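Local structure of 5-carboxyvanillate decarboxylase (Sphingobium sp. SYK-6, 4ICM) at residues Glu8-Phe13 against Tyr298-Met303; Asp28-Met33 against His174-Ser179. The protein probably catalyses the decarboxylation of 5-carboxyvanillate, as a manganese-binding member of the amidohydrolase family. All coordinates share one frame; numbering follows the deposited sequence.

In the fold
Both contacts work at the mouth of an amidohydrolase TIM barrel, and they meet at its manganese ion. Contact 1 joins the first strand, 5-11, to the loop that follows the last, 292-293; contact 2 lies nested within the chain loop so closed and ties the loop leaving strand 171-174 to residues 28-33. Glu8 OE2 of contact 1 and His174 NE2 of contact 2 stand 3.2 Å apart as fellow ligands of the metal, with Asp297 and three waters completing its shell. The centres of the contacts are nevertheless 19 Å apart, and the Arg176 side chain of contact 2 is about 11 Å from that of Glu8.

Contact 1. Residues Glu8-Phe13 against Tyr298-Met303; sequences EEAVTF and YPYQPM. With MN (manganese (II) ion), chain I.
Glu9 folds back on itself to reach Tyr298: CG stands beside the backbone N, opposite the carbonyl carbon (chi1 -45°), and a second bend (chi2 -47°) brings OE2 to within 2.9 Å of Tyr298 N. That N-H meets OE2 on its syn side, somewhat out of the carboxylate plane. One residue on, the backbone answers in the other direction, Ala10 N donating to Tyr298 O over 3.0 Å. The pair of bonds fastens the loop after the last strand of the TIM barrel, 292-293, to the first, 5-11.

The apolar part is small. Ala10 CB sits 4.0 Å from CD of Pro299, whose peptide bond with Tyr298 is cis, and touches the edge of the Tyr300 ring at CE2, 3.8 Å away; the Tyr300 hydroxyl is bonded to Thr77. Pro299 CB and Met303 CE cover opposite faces of the Tyr298 ring.

Glu8 runs extended the other way and binds the manganese through OE2 at 2.2 Å, while OE1 is hydrogen-bonded to Tyr172 and Ser272. Its backbone N donates to Glu9 OE1, which also accepts from the backbone N of Ile296 and of Asp297. Four N-H groups thus converge on one buried carboxylate, which would probably favour its charged form and, by holding the backbone N of Glu8 and of Asp297, probably helps to position these two metal ligands.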
ATOM      1  N   GLU A   8      13.819   0.953 -15.739  1.00  8.87           N
ATOM      2  CA  GLU A   8      12.394   0.719 -15.993  1.00 10.68           C
ATOM      3  C   GLU A   8      11.935   1.570 -17.158  1.00 10.48           C
ATOM      4  O   GLU A   8      11.046   2.414 -17.025  1.00 10.59           O
ATOM      5  CB  GLU A   8      11.529   0.990 -14.755  1.00 11.21           C
ATOM      6  CG  GLU A   8      10.143   0.330 -14.831  1.00  8.96           C
ATOM      7  CD  GLU A   8       9.227   0.746 -13.698  1.00 11.52           C
ATOM      8  OE1 GLU A   8       9.528   0.428 -12.525  1.00 10.87           O
ATOM      9  OE2 GLU A   8       8.194   1.381 -13.970  1.00 11.48           O
ATOM     10  N   GLU A   9      12.550   1.345 -18.308  1.00 10.12           N
ATOM     11  CA  GLU A   9      12.353   2.251 -19.430  1.00 10.47           C
ATOM     12  C   GLU A   9      11.504   1.579 -20.488  1.00 11.31           C
ATOM     13  O   GLU A   9      11.923   0.614 -21.113  1.00 11.86           O
ATOM     14  CB  GLU A   9      13.710   2.697 -19.967  1.00 10.49           C
ATOM     15  CG  GLU A   9      14.655   3.083 -18.827  1.00  9.73           C
ATOM     16  CD  GLU A   9      13.984   3.997 -17.798  1.00 12.66           C
ATOM     17  OE1 GLU A   9      14.105   3.742 -16.572  1.00 10.96           O
ATOM     18  OE2 GLU A   9      13.330   4.977 -18.212  1.00  9.97           O
ATOM     19  N   ALA A  10      10.298   2.099 -20.667  1.00 11.42           N
ATOM     20  CA  ALA A  10       9.300   1.468 -21.515  1.00 12.20           C
ATOM     21  C   ALA A  10       9.555   1.671 -23.011  1.00 12.95           C
ATOM     22  O   ALA A  10      10.081   2.695 -23.441  1.00 12.84           O
ATOM     23  CB  ALA A  10       7.919   1.973 -21.146  1.00 14.26           C
ATOM     24  N   VAL A  11       9.148   0.687 -23.799  1.00 13.74           N
ATOM     25  CA  VAL A  11       9.286   0.776 -25.238  1.00 14.55           C
ATOM     26  C   VAL A  11       8.159  -0.059 -25.831  1.00 15.34           C
ATOM     27  O   VAL A  11       7.593  -0.903 -25.145  1.00 15.28           O
ATOM     28  CB  VAL A  11      10.680   0.269 -25.691  1.00 14.76           C
ATOM     29  CG1 VAL A  11      10.813  -1.243 -25.470  1.00 17.72           C
ATOM     30  CG2 VAL A  11      10.948   0.628 -27.138  1.00 17.16           C
ATOM     31  N   THR A  12       7.804   0.181 -27.086  1.00 16.12           N
ATOM     32  CA  THR A  12       6.861  -0.715 -27.754  1.00 16.99           C
ATOM     33  C   THR A  12       7.283  -0.943 -29.202  1.00 19.62           C
ATOM     34  O   THR A  12       8.196  -0.286 -29.702  1.00 17.87           O
ATOM     35  CB  THR A  12       5.416  -0.177 -27.703  1.00 17.09           C
ATOM     36  OG1 THR A  12       4.510  -1.184 -28.171  1.00 17.90           O
ATOM     37  CG2 THR A  12       5.284   1.064 -28.568  1.00 17.32           C
ATOM     38  N   PHE A  13       6.619  -1.881 -29.864  1.00 18.79           N
ATOM     39  CA  PHE A  13       6.957  -2.237 -31.234  1.00 19.76           C
ATOM     40  C   PHE A  13       5.662  -2.315 -32.038  1.00 20.62           C
ATOM     41  O   PHE A  13       4.598  -2.618 -31.481  1.00 20.57           O
ATOM     42  CB  PHE A  13       7.691  -3.576 -31.255  1.00 20.08           C
ATOM     43  CG  PHE A  13       8.828  -3.664 -30.270  1.00 19.23           C
ATOM     44  CD1 PHE A  13      10.061  -3.120 -30.565  1.00 19.03           C
ATOM     45  CD2 PHE A  13       8.661  -4.300 -29.043  1.00 18.99           C
ATOM     46  CE1 PHE A  13      11.108  -3.199 -29.662  1.00 21.96           C
ATOM     47  CE2 PHE A  13       9.711  -4.384 -28.134  1.00 18.50           C
ATOM     48  CZ  PHE A  13      10.936  -3.834 -28.450  1.00 17.75           C
ATOM     49  N   TYR A 298      10.852   6.415 -18.073  1.00  9.31           N
ATOM     50  CA  TYR A 298      10.636   7.109 -19.326  1.00  9.46           C
ATOM     51  C   TYR A 298       9.751   6.198 -20.172  1.00 12.88           C
ATOM     52  O   TYR A 298       9.876   4.979 -20.096  1.00 13.25           O
ATOM     53  CB  TYR A 298      11.989   7.330 -20.015  1.00 11.67           C
ATOM     54  CG  TYR A 298      11.908   8.045 -21.335  1.00 13.22           C
ATOM     55  CD1 TYR A 298      11.864   9.431 -21.393  1.00 14.19           C
ATOM     56  CD2 TYR A 298      11.869   7.337 -22.532  1.00 14.17           C
ATOM     57  CE1 TYR A 298      11.785  10.101 -22.613  1.00 14.77           C
ATOM     58  CE2 TYR A 298      11.792   7.998 -23.762  1.00 14.52           C
ATOM     59  CZ  TYR A 298      11.755   9.379 -23.793  1.00 11.51           C
ATOM     60  OH  TYR A 298      11.677  10.046 -24.993  1.00 11.91           O
ATOM     61  N   PRO A 299       8.847   6.772 -20.977  1.00 14.31           N
ATOM     62  CA  PRO A 299       8.583   8.194 -21.221  1.00 10.55           C
ATOM     63  C   PRO A 299       7.481   8.781 -20.348  1.00 14.73           C
ATOM     64  O   PRO A 299       7.054   9.916 -20.571  1.00 19.58           O
ATOM     65  CB  PRO A 299       8.131   8.199 -22.686  1.00 12.05           C
ATOM     66  CG  PRO A 299       7.400   6.907 -22.826  1.00 19.89           C
ATOM     67  CD  PRO A 299       8.153   5.912 -21.956  1.00 14.89           C
ATOM     68  N   TYR A 300       7.019   8.015 -19.368  1.00 15.71           N
ATOM     69  CA  TYR A 300       5.964   8.473 -18.481  1.00 17.39           C
ATOM     70  C   TYR A 300       6.512   9.502 -17.508  1.00 17.05           C
ATOM     71  O   TYR A 300       5.763  10.304 -16.963  1.00 20.43           O
ATOM     72  CB  TYR A 300       5.336   7.282 -17.750  1.00 19.01           C
ATOM     73  CG  TYR A 300       4.802   6.246 -18.712  1.00 24.50           C
ATOM     74  CD1 TYR A 300       3.571   6.422 -19.340  1.00 28.61           C
ATOM     75  CD2 TYR A 300       5.542   5.108 -19.019  1.00 26.80           C
ATOM     76  CE1 TYR A 300       3.081   5.482 -20.236  1.00 28.67           C
ATOM     77  CE2 TYR A 300       5.060   4.159 -19.915  1.00 30.21           C
ATOM     78  CZ  TYR A 300       3.832   4.353 -20.522  1.00 30.43           C
ATOM     79  OH  TYR A 300       3.353   3.411 -21.411  1.00 30.55           O
ATOM     80  N   GLN A 301       7.825   9.468 -17.302  1.00 15.72           N
ATOM     81  CA  GLN A 301       8.526  10.474 -16.505  1.00 13.59           C
ATOM     82  C   GLN A 301       9.664  11.043 -17.339  1.00 14.92           C
ATOM     83  O   GLN A 301      10.260  10.317 -18.145  1.00 15.67           O
ATOM     84  CB  GLN A 301       9.116   9.858 -15.235  1.00 13.18           C
ATOM     85  CG  GLN A 301       8.138   9.066 -14.382  1.00 18.34           C
ATOM     86  CD  GLN A 301       7.840   9.755 -13.074  1.00 13.91           C
ATOM     87  OE1 GLN A 301       8.453  10.775 -12.740  1.00 15.89           O
ATOM     88  NE2 GLN A 301       6.902   9.202 -12.321  1.00  7.09           N
ATOM     89  N   PRO A 302       9.987  12.337 -17.146  1.00 14.28           N
ATOM     90  CA  PRO A 302      11.099  12.944 -17.896  1.00 15.39           C
ATOM     91  C   PRO A 302      12.449  12.560 -17.309  1.00 11.49           C
ATOM     92  O   PRO A 302      12.547  12.322 -16.104  1.00 11.79           O
ATOM     93  CB  PRO A 302      10.855  14.443 -17.722  1.00 16.50           C
ATOM     94  CG  PRO A 302      10.150  14.551 -16.405  1.00 16.10           C
ATOM     95  CD  PRO A 302       9.288  13.317 -16.296  1.00 18.20           C
ATOM     96  N   MET A 303      13.485  12.512 -18.143  1.00 10.96           N
ATOM     97  CA  MET A 303      14.796  12.055 -17.686  1.00 10.75           C
ATOM     98  C   MET A 303      15.504  13.004 -16.733  1.00  9.54           C
ATOM     99  O   MET A 303      16.078  12.560 -15.740  1.00 11.20           O
ATOM    100  CB  MET A 303      15.721  11.780 -18.872  1.00  7.75           C
ATOM    101  CG  MET A 303      15.134  10.824 -19.864  1.00  9.92           C
ATOM    102  SD  MET A 303      16.400  10.021 -20.844  1.00 13.52           S
ATOM    103  CE  MET A 303      15.437   9.472 -22.245  1.00  9.93           C
TER
HETATM  104 MN    MN I 401       6.949   1.911 -15.704  1.00 13.69          MN
HETATM  105  O   HOH W   1       8.412   1.403 -17.472  1.00  8.88           O
HETATM  106  O   HOH W   2       5.504   2.618 -17.200  1.00 17.57           O
HETATM  107  O   HOH W   3       5.178   2.452 -14.369  1.00 15.57           O

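Contact 2. Residues Asp28-Met33 against His174-Ser179. With MN (manganese (II) ion), chain I.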
ATOM      1  N   ASP A  28     -13.611  -5.760 -23.597  1.00 23.16           N
ATOM      2  CA  ASP A  28     -12.852  -6.183 -22.432  1.00 21.19           C
ATOM      3  C   ASP A  28     -13.196  -5.248 -21.279  1.00 21.43           C
ATOM      4  O   ASP A  28     -13.209  -4.031 -21.449  1.00 23.68           O
ATOM      5  CB  ASP A  28     -11.358  -6.100 -22.760  1.00 23.90           C
ATOM      6  CG  ASP A  28     -10.491  -6.826 -21.757  1.00 22.89           C
ATOM      7  OD1 ASP A  28     -10.896  -6.956 -20.582  1.00 21.38           O
ATOM      8  OD2 ASP A  28      -9.396  -7.271 -22.155  1.00 25.39           O
ATOM      9  N   ALA A  29     -13.488  -5.809 -20.110  1.00 20.37           N
ATOM     10  CA  ALA A  29     -13.845  -4.977 -18.962  1.00 19.05           C
ATOM     11  C   ALA A  29     -12.658  -4.716 -18.039  1.00 17.94           C
ATOM     12  O   ALA A  29     -12.813  -4.074 -16.997  1.00 17.21           O
ATOM     13  CB  ALA A  29     -15.009  -5.596 -18.185  1.00 19.55           C
ATOM     14  N   SER A  30     -11.483  -5.215 -18.414  1.00 17.84           N
ATOM     15  CA  SER A  30     -10.268  -4.985 -17.623  1.00 16.85           C
ATOM     16  C   SER A  30     -10.045  -3.504 -17.374  1.00 16.89           C
ATOM     17  O   SER A  30     -10.295  -2.681 -18.257  1.00 16.59           O
ATOM     18  CB  SER A  30      -9.035  -5.547 -18.334  1.00 16.99           C
ATOM     19  OG  SER A  30      -7.851  -5.170 -17.638  1.00 16.06           O
ATOM     20  N   LEU A  31      -9.562  -3.172 -16.177  1.00 15.26           N
ATOM     21  CA  LEU A  31      -9.300  -1.784 -15.814  1.00 22.05           C
ATOM     22  C   LEU A  31      -8.197  -1.167 -16.680  1.00 17.83           C
ATOM     23  O   LEU A  31      -8.126   0.056 -16.827  1.00 18.16           O
ATOM     24  CB  LEU A  31      -8.973  -1.659 -14.315  1.00 13.64           C
ATOM     25  CG  LEU A  31      -8.963  -0.249 -13.714  1.00 12.97           C
ATOM     26  CD1 LEU A  31     -10.323   0.407 -13.868  1.00 22.22           C
ATOM     27  CD2 LEU A  31      -8.537  -0.245 -12.242  1.00 12.07           C
ATOM     28  N   ASP A  32      -7.356  -2.009 -17.281  1.00 14.81           N
ATOM     29  CA  ASP A  32      -6.337  -1.526 -18.215  1.00 14.87           C
ATOM     30  C   ASP A  32      -6.907  -0.931 -19.498  1.00 19.89           C
ATOM     31  O   ASP A  32      -6.182  -0.270 -20.242  1.00 15.67           O
ATOM     32  CB  ASP A  32      -5.334  -2.620 -18.577  1.00 16.93           C
ATOM     33  CG  ASP A  32      -4.389  -2.929 -17.442  1.00 20.04           C
ATOM     34  OD1 ASP A  32      -3.528  -2.067 -17.138  1.00 13.55           O
ATOM     35  OD2 ASP A  32      -4.525  -4.024 -16.848  1.00 19.46           O
ATOM     36  N   MET A  33      -8.195  -1.156 -19.757  0.83 18.54           N
ATOM     37  CA  MET A  33      -8.812  -0.615 -20.972  0.83 19.29           C
ATOM     38  C   MET A  33      -8.831   0.912 -20.976  0.83 20.26           C
ATOM     39  O   MET A  33      -8.947   1.525 -22.033  0.83 20.11           O
ATOM     40  CB  MET A  33     -10.229  -1.166 -21.188  0.83 17.93           C
ATOM     41  CG  MET A  33     -10.275  -2.621 -21.626  0.83 18.61           C
ATOM     42  SD  MET A  33      -9.442  -2.981 -23.186  0.83 19.38           S
ATOM     43  CE  MET A  33     -10.681  -2.466 -24.383  0.83 20.49           C
ATOM     44  N   HIS A 174       6.429  -5.346 -13.228  1.00 10.34           N
ATOM     45  CA  HIS A 174       6.041  -3.969 -13.479  1.00 10.09           C
ATOM     46  C   HIS A 174       4.552  -3.840 -13.172  1.00 10.15           C
ATOM     47  O   HIS A 174       3.838  -4.847 -13.161  1.00 12.77           O
ATOM     48  CB  HIS A 174       6.325  -3.678 -14.963  1.00 10.69           C
ATOM     49  CG  HIS A 174       6.093  -2.260 -15.375  1.00 11.56           C
ATOM     50  ND1 HIS A 174       4.836  -1.756 -15.639  1.00 11.60           N
ATOM     51  CD2 HIS A 174       6.962  -1.252 -15.626  1.00 10.21           C
ATOM     52  CE1 HIS A 174       4.939  -0.489 -15.995  1.00 12.56           C
ATOM     53  NE2 HIS A 174       6.220  -0.162 -16.003  1.00 16.61           N
ATOM     54  N   PRO A 175       4.069  -2.616 -12.891  1.00  9.74           N
ATOM     55  CA  PRO A 175       2.628  -2.550 -12.639  1.00 11.39           C
ATOM     56  C   PRO A 175       1.746  -2.762 -13.864  1.00 15.57           C
ATOM     57  O   PRO A 175       2.189  -2.707 -15.016  1.00 13.00           O
ATOM     58  CB  PRO A 175       2.428  -1.121 -12.118  1.00 15.37           C
ATOM     59  CG  PRO A 175       3.731  -0.775 -11.506  1.00 15.80           C
ATOM     60  CD  PRO A 175       4.755  -1.399 -12.416  1.00 13.00           C
ATOM     61  N   ARG A 176       0.471  -2.965 -13.546  1.00 15.90           N
ATOM     62  CA  ARG A 176      -0.638  -3.058 -14.464  1.00 17.17           C
ATOM     63  C   ARG A 176      -1.770  -2.447 -13.643  1.00 13.18           C
ATOM     64  O   ARG A 176      -1.612  -2.277 -12.434  1.00 12.82           O
ATOM     65  CB  ARG A 176      -0.930  -4.529 -14.664  1.00 27.85           C
ATOM     66  CG  ARG A 176      -1.265  -4.913 -16.032  1.00 30.93           C
ATOM     67  CD  ARG A 176      -1.973  -6.234 -15.979  1.00 23.21           C
ATOM     68  NE  ARG A 176      -3.189  -6.137 -16.756  1.00 22.25           N
ATOM     69  CZ  ARG A 176      -3.766  -7.163 -17.358  1.00 15.26           C
ATOM     70  NH1 ARG A 176      -3.233  -8.375 -17.251  1.00 17.29           N
ATOM     71  NH2 ARG A 176      -4.876  -6.972 -18.055  1.00 18.04           N
ATOM     72  N   ALA A 177      -2.904  -2.121 -14.259  1.00 12.32           N
ATOM     73  CA  ALA A 177      -4.037  -1.622 -13.483  1.00 11.63           C
ATOM     74  C   ALA A 177      -4.602  -2.754 -12.608  1.00 11.64           C
ATOM     75  O   ALA A 177      -4.493  -3.920 -12.976  1.00 12.11           O
ATOM     76  CB  ALA A 177      -5.111  -1.065 -14.399  1.00 12.27           C
ATOM     77  N   PRO A 178      -5.178  -2.403 -11.443  1.00 11.13           N
ATOM     78  CA  PRO A 178      -5.810  -3.362 -10.526  1.00 11.11           C
ATOM     79  C   PRO A 178      -6.656  -4.403 -11.255  1.00 13.39           C
ATOM     80  O   PRO A 178      -7.404  -4.070 -12.185  1.00 17.34           O
ATOM     81  CB  PRO A 178      -6.674  -2.459  -9.646  1.00 14.79           C
ATOM     82  CG  PRO A 178      -5.833  -1.213  -9.511  1.00 10.09           C
ATOM     83  CD  PRO A 178      -5.192  -1.034 -10.889  1.00 14.67           C
ATOM     84  N   SER A 179      -6.519  -5.660 -10.845  1.00 12.11           N
ATOM     85  CA  SER A 179      -7.222  -6.749 -11.503  1.00 12.97           C
ATOM     86  C   SER A 179      -8.684  -6.683 -11.117  1.00 13.22           C
ATOM     87  O   SER A 179      -9.081  -5.889 -10.258  1.00 15.59           O
ATOM     88  CB  SER A 179      -6.644  -8.103 -11.086  1.00 13.00           C
ATOM     89  OG  SER A 179      -7.093  -8.451  -9.784  1.00 12.58           O
TER
HETATM   90 MN    MN I 401       6.949   1.911 -15.704  1.00 13.69          MN
HETATM   91  O   HOH W   4      -9.351  -4.972 -13.981  1.00  7.86           O
HETATM   92  O   HOH W   5      -6.107  -5.093 -14.781  1.00 14.52           O
HETATM   93  O   HOH W   1       8.412   1.403 -17.472  1.00  8.88           O
HETATM   94  O   HOH W   2       5.504   2.618 -17.200  1.00 17.57           O
HETATM   95  O   HOH W   3       5.178   2.452 -14.369  1.00 15.57           O
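Asp32 OD2 is gripped by Arg176 in a salt bridge, NE lying only 2.5 Å away in a nearly straight bond (168°), with a weak second bond from NH2 and water 5 at 2.8 Å from the same oxygen. The NE donor lies close to the guanidinium plane but well above that of the carboxylate, and the two planes are 36° apart. Here the loop leaving strand 171-174 of the TIM barrel, a strand whose last residue is a metal ligand, packs on the turn that starts helix 33-40.

The other carboxylate oxygen is used as well: Asp32 OD1 accepts from Ala177 N at 2.9 Å, on the syn side. An alanine in place of Asp32 would probably leave the buried Arg176 guanidinium without this counter-charge and Ala177 N without its acceptor. Arg176 NH1 has a further partner in His146 O, which probably helps fix the rotation of the guanidinium.

Leu31 supplies the apolar half. With CG opposite its backbone N (chi1 -167°), CD2 reaches the Pro178 ring, 3.7 Å from its CD, while CB packs on Ala177 CB. Leu31 N donates to water 4, which also lies 2.8 Å from Pro178 O.

Two short-range bonds shape the turn before helix 33-40: Asp28 OD1 accepts from Ser30 N in an Asx turn, and Ser30 OG caps Asp32 N at 3.2 Å, holding the backbone that presents the Asp32 carboxylate. At the far end of 174-179 the His174 ring is held through both its nitrogens, ND1 donating to an in-plane lone pair of Pro175 O at 2.9 Å while NE2 binds the manganese at 2.2 Å.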